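Local coordinates for ankyrin repeat domain protein (Legionella pneumophila subsp. pneumophila, PDB 6MCA) that probably acts as an effector delivered into host cells, where it engages the LARP7 component of the 7SK snRNP complex, at residues 26-31 with 237-242; 201-206 with 213-218; 280-285 with 289-294; 308-311 with 315-318; 417-422 with 450-455. One frame throughout, in Å; residues are numbered along the deposited sequence.

Overall arrangement
Along the chain the five contacts come as follows: contact 2 is nested inside the long loop closed by contact 1, and contacts 3, 4 and 5 follow in series. Strand 292-297 of the five-stranded antiparallel sheet precedes helix 305-312, and contacts 3 and 4 have centres about 19 Å apart without touching. The loop 237-242, against which helix 26-31 packs, touches helix 305-312 through L240 and H309, joining contacts 1 and 4. Contact 2 connects helices 188-202 and 215-233. Contact 5 lies in the C-terminal helices, its centre about 51 Å from that of contact 1, across the chain's centre. The contacts thus sample separate parts of one mainly helical chain.

Contact 1: 26-31 with 237-242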
# COMPACT_ATOMS: atom_id res chain seq x y z
N ILE A 26 15.86 -10.29 27.17
CA ILE A 26 15.58 -11.43 26.30
C ILE A 26 15.53 -10.98 24.85
O ILE A 26 15.96 -11.70 23.94
CB ILE A 26 14.27 -12.12 26.74
CG1 ILE A 26 13.97 -13.33 25.84
CG2 ILE A 26 13.10 -11.15 26.74
CD1 ILE A 26 13.18 -14.42 26.52
N ALA A 27 15.02 -9.77 24.60
CA ALA A 27 15.02 -9.23 23.24
C ALA A 27 16.44 -9.02 22.73
O ALA A 27 16.74 -9.34 21.58
CB ALA A 27 14.23 -7.92 23.20
N ASN A 28 17.32 -8.48 23.58
CA ASN A 28 18.71 -8.30 23.17
C ASN A 28 19.41 -9.64 22.98
O ASN A 28 20.30 -9.76 22.12
CB ASN A 28 19.46 -7.45 24.20
CG ASN A 28 18.95 -6.02 24.25
OD1 ASN A 28 18.41 -5.51 23.28
ND2 ASN A 28 19.12 -5.37 25.40
N ASP A 29 19.03 -10.66 23.75
CA ASP A 29 19.56 -12.00 23.53
C ASP A 29 19.14 -12.53 22.16
O ASP A 29 19.96 -13.08 21.42
CB ASP A 29 19.09 -12.95 24.63
CG ASP A 29 19.78 -12.70 25.96
OD1 ASP A 29 20.74 -11.90 25.99
OD2 ASP A 29 19.37 -13.31 26.97
N ILE A 30 17.86 -12.37 21.83
CA ILE A 30 17.35 -12.87 20.55
C ILE A 30 17.99 -12.12 19.39
O ILE A 30 18.42 -12.73 18.40
CB ILE A 30 15.81 -12.76 20.52
CG1 ILE A 30 15.19 -13.76 21.50
CG2 ILE A 30 15.28 -12.97 19.11
CD1 ILE A 30 13.68 -13.64 21.62
N ILE A 31 18.09 -10.80 19.50
CA ILE A 31 18.67 -9.99 18.42
C ILE A 31 20.14 -10.37 18.21
O ILE A 31 20.63 -10.40 17.08
CB ILE A 31 18.50 -8.49 18.73
CG1 ILE A 31 17.03 -8.10 18.66
CG2 ILE A 31 19.33 -7.64 17.78
CD1 ILE A 31 16.69 -6.86 19.45
N HIS A 237 13.05 -3.61 11.87
CA HIS A 237 14.04 -4.34 12.65
C HIS A 237 14.45 -3.54 13.88
O HIS A 237 14.71 -2.33 13.76
CB HIS A 237 15.26 -4.66 11.79
CG HIS A 237 16.06 -5.82 12.29
ND1 HIS A 237 16.81 -5.76 13.44
CD2 HIS A 237 16.22 -7.07 11.79
CE1 HIS A 237 17.41 -6.93 13.63
NE2 HIS A 237 17.07 -7.74 12.65
N PRO A 238 14.51 -4.15 15.06
CA PRO A 238 14.86 -3.39 16.27
C PRO A 238 16.31 -2.91 16.30
O PRO A 238 16.59 -1.93 17.00
CB PRO A 238 14.57 -4.37 17.40
CG PRO A 238 14.65 -5.72 16.76
CD PRO A 238 14.15 -5.54 15.37
N ARG A 239 17.22 -3.57 15.59
CA ARG A 239 18.63 -3.19 15.64
C ARG A 239 19.32 -3.73 14.38
O ARG A 239 19.58 -4.93 14.28
CB ARG A 239 19.29 -3.73 16.90
CG ARG A 239 20.80 -3.56 16.95
CD ARG A 239 21.41 -4.41 18.05
NE ARG A 239 20.77 -4.18 19.34
CZ ARG A 239 20.92 -4.96 20.41
NH1 ARG A 239 20.29 -4.66 21.54
NH2 ARG A 239 21.69 -6.03 20.34
N LEU A 240 19.60 -2.83 13.44
CA LEU A 240 20.26 -3.23 12.20
C LEU A 240 21.70 -3.66 12.48
O LEU A 240 22.37 -3.12 13.37
CB LEU A 240 20.25 -2.08 11.19
CG LEU A 240 18.87 -1.62 10.72
CD1 LEU A 240 19.00 -0.49 9.71
CD2 LEU A 240 18.09 -2.79 10.12
N GLY A 241 22.17 -4.63 11.71
CA GLY A 241 23.49 -5.18 11.91
C GLY A 241 24.35 -5.21 10.66
O GLY A 241 24.09 -4.49 9.70
N GLU A 242 25.39 -6.06 10.68
CA GLU A 242 26.37 -6.08 9.60
C GLU A 242 25.72 -6.41 8.26
O GLU A 242 26.03 -5.77 7.24
CB GLU A 242 27.48 -7.08 9.92
CG GLU A 242 28.43 -7.35 8.77
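The end of helix 26-31 meets the loop 237-242, the backbones coming closest at I31 and R239, whose CA atoms are 7.3 Å apart. I31 carries the apolar part. Its CG1 is anti to the carbonyl carbon (chi1 -68°), which sends CD1 to the proline ring: I31 CD1 is 3.6 Å from P238 CG, and the two side chains run antiparallel past one another. The other branch, I31 CG2, covers one face of the R239 guanidinium, 3.8 Å from R239 NH2. The loop holds its own bend: R239 N donates to H237 ND1 at 3.1 Å, with an N-H...acceptor angle of 163° and the donor in the imidazole plane. This loop leads from helix 215-233 to helix 242-251, with G241 as N-cap, so the contact packs the N-terminal helix of the chain, next to helix 58-65, against a helix-helix connection 206 residues away. At the polar side N28 OD1 lies 2.7 Å from R239 NH1, approaching obliquely, with the amide and guanidinium planes 38° apart. The firm partner of that oxygen is the hydroxyl of Y54, to which R239 NH1 also makes a weak hydrogen bond. E61 of helix 58-65 touches both I31 and P238.

Contact 2: 201-206 with 213-218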
# COMPACT_ATOMS: atom_id res chain seq x y z
N ARG A 201 1.02 -5.66 -14.04
CA ARG A 201 -0.21 -5.94 -14.77
C ARG A 201 -0.39 -5.00 -15.95
O ARG A 201 -0.93 -5.39 -16.99
CB ARG A 201 -1.42 -5.85 -13.84
CG ARG A 201 -1.39 -6.83 -12.68
CD ARG A 201 -2.58 -6.62 -11.76
NE ARG A 201 -2.58 -7.59 -10.66
CZ ARG A 201 -3.06 -8.82 -10.76
NH1 ARG A 201 -3.58 -9.24 -11.90
NH2 ARG A 201 -3.03 -9.63 -9.71
N PHE A 202 0.06 -3.75 -15.81
CA PHE A 202 -0.13 -2.75 -16.85
C PHE A 202 0.66 -3.10 -18.10
O PHE A 202 0.11 -3.13 -19.21
CB PHE A 202 0.28 -1.38 -16.32
CG PHE A 202 0.18 -0.28 -17.33
CD1 PHE A 202 -1.04 0.09 -17.86
CD2 PHE A 202 1.32 0.40 -17.74
CE1 PHE A 202 -1.13 1.11 -18.79
CE2 PHE A 202 1.23 1.42 -18.67
CZ PHE A 202 0.01 1.77 -19.20
N ILE A 203 1.96 -3.39 -17.95
CA ILE A 203 2.77 -3.72 -19.12
C ILE A 203 2.48 -5.11 -19.67
O ILE A 203 3.05 -5.49 -20.69
CB ILE A 203 4.28 -3.61 -18.81
CG1 ILE A 203 4.68 -4.58 -17.70
CG2 ILE A 203 4.64 -2.19 -18.41
CD1 ILE A 203 6.15 -4.51 -17.35
N SER A 204 1.59 -5.87 -19.03
CA SER A 204 1.22 -7.19 -19.50
C SER A 204 -0.18 -7.23 -20.11
O SER A 204 -0.62 -8.30 -20.53
CB SER A 204 1.29 -8.19 -18.34
OG SER A 204 0.20 -8.04 -17.46
N SER A 205 -0.88 -6.11 -20.14
CA SER A 205 -2.21 -6.07 -20.72
C SER A 205 -2.12 -5.97 -22.24
O SER A 205 -1.22 -5.33 -22.78
CB SER A 205 -3.00 -4.88 -20.16
OG SER A 205 -4.34 -4.89 -20.62
N TYR A 206 -3.06 -6.63 -22.93
CA TYR A 206 -3.13 -6.51 -24.38
C TYR A 206 -3.35 -5.06 -24.79
O TYR A 206 -2.67 -4.53 -25.68
CB TYR A 206 -4.25 -7.40 -24.92
CG TYR A 206 -3.95 -8.88 -24.88
CD1 TYR A 206 -2.69 -9.37 -25.20
CD2 TYR A 206 -4.94 -9.79 -24.51
CE1 TYR A 206 -2.42 -10.72 -25.16
CE2 TYR A 206 -4.67 -11.15 -24.47
CZ TYR A 206 -3.41 -11.61 -24.79
OH TYR A 206 -3.15 -12.96 -24.75
N ASP A 213 7.44 0.01 -26.43
CA ASP A 213 8.74 0.68 -26.41
C ASP A 213 9.05 1.33 -25.07
O ASP A 213 10.22 1.57 -24.77
CB ASP A 213 8.80 1.74 -27.52
CG ASP A 213 8.86 1.13 -28.90
OD1 ASP A 213 9.32 -0.03 -29.03
OD2 ASP A 213 8.45 1.80 -29.87
N TYR A 214 8.03 1.61 -24.26
CA TYR A 214 8.23 2.22 -22.95
C TYR A 214 8.45 1.19 -21.85
O TYR A 214 8.71 1.58 -20.70
CB TYR A 214 7.02 3.10 -22.59
CG TYR A 214 6.63 4.09 -23.67
CD1 TYR A 214 7.59 4.73 -24.44
CD2 TYR A 214 5.29 4.37 -23.92
CE1 TYR A 214 7.23 5.64 -25.42
CE2 TYR A 214 4.92 5.27 -24.90
CZ TYR A 214 5.89 5.90 -25.65
OH TYR A 214 5.53 6.80 -26.63
N PHE A 215 8.36 -0.10 -22.15
CA PHE A 215 8.38 -1.14 -21.13
C PHE A 215 9.73 -1.31 -20.44
O PHE A 215 9.75 -1.52 -19.22
CB PHE A 215 7.93 -2.48 -21.74
CG PHE A 215 6.46 -2.56 -22.03
CD1 PHE A 215 5.62 -1.49 -21.76
CD2 PHE A 215 5.91 -3.71 -22.57
CE1 PHE A 215 4.27 -1.56 -22.02
CE2 PHE A 215 4.55 -3.78 -22.84
CZ PHE A 215 3.74 -2.71 -22.56
N PRO A 216 10.87 -1.25 -21.15
CA PRO A 216 12.16 -1.38 -20.44
C PRO A 216 12.34 -0.40 -19.29
O PRO A 216 12.66 -0.82 -18.17
CB PRO A 216 13.18 -1.15 -21.56
CG PRO A 216 12.51 -1.65 -22.77
CD PRO A 216 11.06 -1.27 -22.61
N TYR A 217 12.13 0.90 -19.53
CA TYR A 217 12.25 1.89 -18.47
C TYR A 217 11.36 1.53 -17.28
O TYR A 217 11.82 1.51 -16.13
CB TYR A 217 11.89 3.28 -19.01
CG TYR A 217 12.99 3.93 -19.81
CD1 TYR A 217 14.19 3.27 -20.06
CD2 TYR A 217 12.84 5.22 -20.32
CE1 TYR A 217 15.20 3.87 -20.79
CE2 TYR A 217 13.84 5.82 -21.05
CZ TYR A 217 15.02 5.15 -21.29
OH TYR A 217 16.02 5.75 -22.02
N ILE A 218 10.09 1.23 -17.56
CA ILE A 218 9.17 0.79 -16.51
C ILE A 218 9.77 -0.36 -15.71
O ILE A 218 9.73 -0.36 -14.47
CB ILE A 218 7.81 0.41 -17.12
CG1 ILE A 218 7.16 1.63 -17.78
CG2 ILE A 218 6.89 -0.17 -16.05
CD1 ILE A 218 5.74 1.39 -18.25
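I203 and F215 make the nearest backbone approach here, their CA atoms 6.5 Å apart, and the side chain of I203 can be followed outward over the aromatic ring. Its CB lies almost directly above the ring centre, 3.7 Å from the centroid of F215 and 6° off the ring normal, which meets the definition of a CH-pi contact over the face. From CB the branch CG2 moves toward one side of the ring, and I203 CG2 comes to 3.6 Å from F215 CD1. The same methyl reaches the next turn of the helix, where I203 CG2 is 3.7 Å from I218 CD1 and 3.8 Å from I218 CG2. It therefore touches both the ring and the I218 methyls. A chi1 of 61° turns the longer branch aside and leaves CG2 to face these partners. CG1 leads on to CD1 in an extended chain (chi2 180°), neither atom being among the close contacts to 213-218; the side chain as a whole also touches H219 and M222 of helix 215-233. The backbone takes part as well: I203 O is 3.1 Å from F215 CE2, so the ring lies against main chain as well as side chain.

I203 is itself in a type I beta turn, F202 to S205, and S204 OG donates to R201 O at 2.9 Å from above the carbonyl plane. F202 meets W383 and W386 of helix 373-399, and Y214 touches that helix too. The contact thus closes the short connection between helices 188-202 and 215-233, with helix 373-399 packed alongside both segments.

Contact 3: 280-285 with 289-294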
# COMPACT_ATOMS: atom_id res chain seq x y z
N ILE A 280 9.62 14.65 -4.70
CA ILE A 280 8.21 14.60 -5.08
C ILE A 280 7.40 14.82 -3.81
O ILE A 280 7.44 13.99 -2.88
CB ILE A 280 7.83 13.26 -5.74
CG1 ILE A 280 8.78 12.95 -6.90
CG2 ILE A 280 6.38 13.29 -6.19
CD1 ILE A 280 8.76 11.50 -7.32
N ASP A 281 6.68 15.94 -3.76
CA ASP A 281 5.77 16.25 -2.66
C ASP A 281 4.65 17.10 -3.24
O ASP A 281 4.82 18.30 -3.44
CB ASP A 281 6.50 16.97 -1.53
CG ASP A 281 5.61 17.18 -0.31
OD1 ASP A 281 4.45 16.73 -0.32
OD2 ASP A 281 6.08 17.82 0.66
N ARG A 282 3.51 16.46 -3.52
CA ARG A 282 2.38 17.13 -4.15
C ARG A 282 1.46 17.80 -3.14
O ARG A 282 0.39 18.30 -3.52
CB ARG A 282 1.59 16.12 -4.98
CG ARG A 282 2.44 15.35 -5.98
CD ARG A 282 1.69 14.16 -6.55
NE ARG A 282 0.61 14.57 -7.45
CZ ARG A 282 0.00 13.74 -8.30
NH1 ARG A 282 -0.97 14.20 -9.08
NH2 ARG A 282 0.36 12.47 -8.37
N GLY A 283 1.85 17.85 -1.86
CA GLY A 283 1.01 18.44 -0.84
C GLY A 283 1.23 19.93 -0.66
O GLY A 283 1.43 20.66 -1.63
N GLU A 284 1.20 20.38 0.60
CA GLU A 284 1.31 21.81 0.90
C GLU A 284 2.59 22.41 0.35
O GLU A 284 2.58 23.51 -0.21
CB GLU A 284 1.22 22.02 2.41
CG GLU A 284 1.90 23.28 2.92
CD GLU A 284 0.92 24.42 3.15
OE1 GLU A 284 -0.30 24.16 3.19
OE2 GLU A 284 1.38 25.57 3.30
N ASN A 285 3.71 21.68 0.47
CA ASN A 285 5.00 22.21 0.04
C ASN A 285 4.99 22.59 -1.44
O ASN A 285 5.73 23.49 -1.85
CB ASN A 285 6.10 21.18 0.32
CG ASN A 285 7.49 21.71 0.03
OD1 ASN A 285 7.98 22.61 0.71
ND2 ASN A 285 8.14 21.15 -0.99
N GLU A 289 7.28 25.17 -3.74
CA GLU A 289 8.33 24.57 -4.56
C GLU A 289 7.83 23.98 -5.87
O GLU A 289 8.65 23.73 -6.75
CB GLU A 289 9.04 23.46 -3.77
CG GLU A 289 9.89 23.92 -2.61
CD GLU A 289 10.78 22.80 -2.11
OE1 GLU A 289 10.28 21.65 -2.06
OE2 GLU A 289 11.95 23.05 -1.77
N GLY A 290 6.53 23.77 -6.02
CA GLY A 290 6.03 22.90 -7.06
C GLY A 290 6.10 21.45 -6.61
O GLY A 290 6.67 21.11 -5.57
N SER A 291 5.50 20.57 -7.41
CA SER A 291 5.33 19.19 -6.98
C SER A 291 6.62 18.38 -7.13
O SER A 291 6.96 17.61 -6.22
CB SER A 291 4.20 18.53 -7.77
OG SER A 291 2.94 18.96 -7.31
N VAL A 292 7.33 18.53 -8.24
CA VAL A 292 8.43 17.64 -8.59
C VAL A 292 9.63 18.47 -9.00
O VAL A 292 9.58 19.18 -10.02
CB VAL A 292 8.05 16.66 -9.71
CG1 VAL A 292 9.29 15.97 -10.25
CG2 VAL A 292 7.04 15.65 -9.21
N ASN A 293 10.73 18.34 -8.26
CA ASN A 293 11.98 19.04 -8.55
C ASN A 293 13.10 18.04 -8.78
O ASN A 293 13.24 17.07 -8.03
CB ASN A 293 12.36 20.01 -7.42
CG ASN A 293 11.43 21.20 -7.35
OD1 ASN A 293 11.60 22.18 -8.08
ND2 ASN A 293 10.45 21.14 -6.46
N ILE A 294 13.92 18.30 -9.80
CA ILE A 294 15.02 17.42 -10.19
C ILE A 294 16.31 18.22 -10.13
O ILE A 294 16.43 19.28 -10.76
CB ILE A 294 14.81 16.85 -11.61
CG1 ILE A 294 13.44 16.15 -11.70
CG2 ILE A 294 15.93 15.88 -11.97
CD1 ILE A 294 13.03 15.82 -13.12
O HOH W 1 7.11 19.71 -3.34
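An antiparallel pairing opens into a loop here, where strand 276-280 gives way to the connection leading to strand 292-297. I280 and V292 form a non-hydrogen-bonded pair with CA atoms 4.7 Å apart; their side chains project together from one face of the sheet, I280 CG2 3.9 Å from V292 CG2. One residue on, D281 N donates to S291 O at 3.0 Å, nearly straight (170°) and in the carbonyl plane. These are neighbouring strands of the five-stranded antiparallel sheet, joined through the short helix 286-289. D281 OD1 accepts from G283 N at 3.2 Å, an Asx turn that bends the chain away from the strand. At the far end E289 N donates to N285 O at 3.0 Å. N285 ND2 points at E289 OE1, the amide and carboxylate planes 70° apart, but the modelled 2.4 Å is too short to trust, leaving the bond's details doubtful; E289 OE1 also pairs with K279. A water accepts from N285 ND2 at 2.9 Å and lies within hydrogen-bonding distance of D281 O and G290 O. At G290's positive phi a CB would jam against E289 O, which calls for glycine. S291 OG is hydrogen-bonded to I339 O, while the R282 guanidinium is held by the backbone oxygens of S340 and A350 and the Y380 hydroxyl.

Contact 4: 308-311 with 315-318; sequences IHDF and KQNR
A loop that joins two successive helices folds back here on the helix it leaves: Q316, between helix 305-312 and helix 318-329, returns to the backbone of D310. Its amide nitrogen NE2 donates to D310 O at 2.8 Å, with an N-H...acceptor angle of 161°. The oxygen lies close to the plane of the Q316 amide, but the donor is tilted 35° from the carbonyl plane of D310, so the bond is fairly straight at hydrogen while meeting the carbonyl obliquely. The first torsion of the glutamine puts Q316 CG 3.3 Å from D310 O; the bend at chi2 (-78°) then turns the amide so that NE2 meets the same oxygen. D310 CB lies 3.6 Å from Q316 NE2. The carboxylate of D310 is engaged elsewhere, in a salt bridge from OD1 to K314 NZ. One residue beyond Q316, N317 serves as N-cap of helix 318-329, its OD1 accepting from Y320 N. The joint sits at the protein surface, while F311 of the first helix faces strand 256-263 and helix 318-329 supplies Y320 against D310 and Y321 against Q316.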
# COMPACT_ATOMS: atom_id res chain seq x y z
N ILE A 308 22.08 7.03 4.06
CA ILE A 308 20.88 6.21 3.94
C ILE A 308 20.32 5.88 5.32
O ILE A 308 19.10 5.82 5.52
CB ILE A 308 21.17 4.94 3.13
CG1 ILE A 308 21.62 5.30 1.71
CG2 ILE A 308 19.95 4.03 3.08
CD1 ILE A 308 20.52 5.93 0.87
N HIS A 309 21.21 5.67 6.30
CA HIS A 309 20.74 5.36 7.65
C HIS A 309 20.04 6.56 8.27
O HIS A 309 18.94 6.42 8.82
CB HIS A 309 21.91 4.89 8.52
CG HIS A 309 21.48 4.26 9.81
ND1 HIS A 309 21.32 4.98 10.97
CD2 HIS A 309 21.17 2.98 10.11
CE1 HIS A 309 20.94 4.17 11.94
NE2 HIS A 309 20.83 2.95 11.44
N ASP A 310 20.66 7.74 8.19
CA ASP A 310 19.99 8.95 8.66
C ASP A 310 18.67 9.18 7.93
O ASP A 310 17.71 9.68 8.53
CB ASP A 310 20.90 10.16 8.48
CG ASP A 310 22.17 10.07 9.30
OD1 ASP A 310 22.35 9.06 10.02
OD2 ASP A 310 23.00 11.00 9.23
N PHE A 311 18.60 8.80 6.65
CA PHE A 311 17.44 9.08 5.82
C PHE A 311 16.26 8.17 6.16
O PHE A 311 15.13 8.64 6.27
CB PHE A 311 17.83 8.93 4.35
CG PHE A 311 16.90 9.62 3.39
CD1 PHE A 311 15.67 9.07 3.07
CD2 PHE A 311 17.27 10.82 2.81
CE1 PHE A 311 14.83 9.70 2.18
CE2 PHE A 311 16.42 11.46 1.93
CZ PHE A 311 15.20 10.90 1.61
N LYS A 315 14.84 9.14 13.04
CA LYS A 315 13.75 10.11 13.01
C LYS A 315 14.31 11.48 12.66
O LYS A 315 15.21 11.99 13.35
CB LYS A 315 13.03 10.14 14.36
N GLN A 316 13.79 12.08 11.60
CA GLN A 316 14.23 13.39 11.14
C GLN A 316 13.03 14.32 11.01
O GLN A 316 11.88 13.87 10.93
CB GLN A 316 14.96 13.30 9.79
CG GLN A 316 16.04 12.22 9.72
CD GLN A 316 17.33 12.63 10.41
OE1 GLN A 316 17.42 13.70 11.01
NE2 GLN A 316 18.34 11.77 10.34
N ASN A 317 13.30 15.62 11.01
CA ASN A 317 12.27 16.63 10.88
C ASN A 317 12.20 17.12 9.43
O ASN A 317 12.97 16.71 8.57
CB ASN A 317 12.52 17.79 11.86
CG ASN A 317 13.92 18.36 11.75
OD1 ASN A 317 14.55 18.31 10.70
ND2 ASN A 317 14.41 18.92 12.85
N ARG A 318 11.24 18.01 9.16
CA ARG A 318 11.10 18.59 7.83
C ARG A 318 12.37 19.34 7.40
O ARG A 318 12.67 19.41 6.20
CB ARG A 318 9.89 19.52 7.82
CG ARG A 318 10.11 20.72 8.75
CD ARG A 318 8.90 21.09 9.60
NE ARG A 318 8.00 22.03 8.94
CZ ARG A 318 6.92 22.54 9.53
NH1 ARG A 318 6.62 22.17 10.76
NH2 ARG A 318 6.13 23.40 8.88

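Contact 5: 417-422 with 450-455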
# COMPACT_ATOMS: atom_id res chain seq x y z
N ILE A 417 -18.11 4.22 -5.59
CA ILE A 417 -17.50 4.70 -6.84
C ILE A 417 -18.48 5.59 -7.59
O ILE A 417 -18.17 6.73 -7.96
CB ILE A 417 -17.04 3.52 -7.71
CG1 ILE A 417 -15.97 2.70 -6.99
CG2 ILE A 417 -16.53 4.02 -9.05
CD1 ILE A 417 -15.45 1.54 -7.82
N LEU A 418 -19.69 5.07 -7.82
CA LEU A 418 -20.68 5.78 -8.63
C LEU A 418 -21.03 7.14 -8.03
O LEU A 418 -21.08 8.15 -8.74
CB LEU A 418 -21.94 4.92 -8.77
CG LEU A 418 -23.18 5.58 -9.39
CD1 LEU A 418 -22.91 6.01 -10.82
CD2 LEU A 418 -24.37 4.64 -9.32
N PHE A 419 -21.26 7.18 -6.72
CA PHE A 419 -21.72 8.42 -6.10
C PHE A 419 -20.59 9.45 -5.99
O PHE A 419 -20.80 10.64 -6.26
CB PHE A 419 -22.32 8.14 -4.73
CG PHE A 419 -23.00 9.33 -4.11
CD1 PHE A 419 -24.23 9.77 -4.57
CD2 PHE A 419 -22.41 10.01 -3.05
CE1 PHE A 419 -24.85 10.87 -4.00
CE2 PHE A 419 -23.02 11.11 -2.48
CZ PHE A 419 -24.25 11.53 -2.95
N GLN A 420 -19.39 9.02 -5.59
CA GLN A 420 -18.34 9.97 -5.28
C GLN A 420 -17.48 10.36 -6.48
O GLN A 420 -17.03 11.51 -6.55
CB GLN A 420 -17.43 9.41 -4.18
CG GLN A 420 -18.15 9.05 -2.89
CD GLN A 420 -17.19 8.82 -1.73
OE1 GLN A 420 -16.18 9.51 -1.60
NE2 GLN A 420 -17.51 7.84 -0.89
N ALA A 421 -17.24 9.45 -7.42
CA ALA A 421 -16.19 9.64 -8.41
C ALA A 421 -16.68 9.84 -9.83
O ALA A 421 -15.86 10.07 -10.73
CB ALA A 421 -15.22 8.46 -8.36
N CYS A 422 -17.99 9.76 -10.08
CA CYS A 422 -18.52 9.83 -11.44
C CYS A 422 -19.26 11.15 -11.64
O CYS A 422 -20.24 11.43 -10.94
CB CYS A 422 -19.45 8.65 -11.73
SG CYS A 422 -18.61 7.06 -11.84
N SER A 450 -31.08 3.21 -3.46
CA SER A 450 -32.15 3.74 -2.61
C SER A 450 -31.57 4.59 -1.50
O SER A 450 -31.87 5.79 -1.38
CB SER A 450 -32.98 2.59 -2.04
OG SER A 450 -33.73 1.94 -3.05
N SER A 451 -30.67 4.00 -0.70
CA SER A 451 -30.06 4.72 0.41
C SER A 451 -29.51 6.06 -0.05
O SER A 451 -29.85 7.11 0.51
CB SER A 451 -28.95 3.88 1.05
OG SER A 451 -27.94 4.70 1.59
N TYR A 452 -28.72 6.05 -1.12
CA TYR A 452 -28.15 7.30 -1.62
C TYR A 452 -29.26 8.29 -1.96
O TYR A 452 -29.27 9.41 -1.45
CB TYR A 452 -27.27 7.02 -2.84
CG TYR A 452 -25.88 6.54 -2.48
CD1 TYR A 452 -24.91 7.43 -2.04
CD2 TYR A 452 -25.54 5.19 -2.57
CE1 TYR A 452 -23.64 6.99 -1.70
CE2 TYR A 452 -24.28 4.75 -2.23
CZ TYR A 452 -23.33 5.65 -1.80
OH TYR A 452 -22.07 5.21 -1.47
N LEU A 453 -30.23 7.85 -2.77
CA LEU A 453 -31.30 8.76 -3.15
C LEU A 453 -32.11 9.21 -1.95
O LEU A 453 -32.71 10.29 -1.96
CB LEU A 453 -32.21 8.11 -4.19
CG LEU A 453 -31.58 7.87 -5.57
CD1 LEU A 453 -32.28 6.73 -6.29
CD2 LEU A 453 -31.59 9.14 -6.41
N GLU A 454 -32.13 8.40 -0.88
CA GLU A 454 -32.81 8.84 0.33
C GLU A 454 -32.00 9.90 1.06
O GLU A 454 -32.56 10.89 1.55
CB GLU A 454 -33.08 7.64 1.24
CG GLU A 454 -34.56 7.32 1.43
N GLU A 455 -30.68 9.72 1.12
CA GLU A 455 -29.83 10.58 1.93
C GLU A 455 -29.27 11.78 1.17
O GLU A 455 -28.53 12.57 1.77
CB GLU A 455 -28.67 9.78 2.52
CG GLU A 455 -29.10 8.60 3.39
CD GLU A 455 -29.40 9.01 4.82
OE1 GLU A 455 -28.55 8.77 5.70
OE2 GLU A 455 -30.50 9.56 5.06
O HOH W 2 -20.17 6.82 -0.83
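Y452 OH and a water lie 2.6 Å apart; the same water accepts from Q420 NE2 at 2.8 Å, so a single solvent molecule bridges the two segments. The water lies at the edge of the tyrosine ring, in its plane. Q420 is fixed at its other end as well, its OE1 accepting from Q166 N.

Beside the water bridge F419 and Y452 meet. The backbones stand well apart, the CA atoms of F419 and Y452 being 7.9 Å from each other, and the two rings fill the distance between them. With its ring carbon CG turned to the far side from the backbone nitrogen (chi1 -172°), F419 swings its ring toward helix 447-458. Y452 CD1 comes over one face of that ring, 3.4 Å from F419 CG and displaced toward the rim, while Y452 CE1 lies 3.5 Å from F419 CB. The centroids are 4.7 Å apart in an oblique pair, planes 33° apart. Y456, a turn further along the helix of Y452, also meets the F419 ring, and K464 of helix 463-474 touches it too.

Both segments belong to the C-terminal helical region: helix 404-421 near its end and helix 447-458, with helices 427-440 and 463-474 packed beside them. The chemistry is divided: the aromatic carbons give apolar packing between the helices, whereas the phenol hydroxyl reaches past the phenylalanine and gets its polar link to the other helix through water.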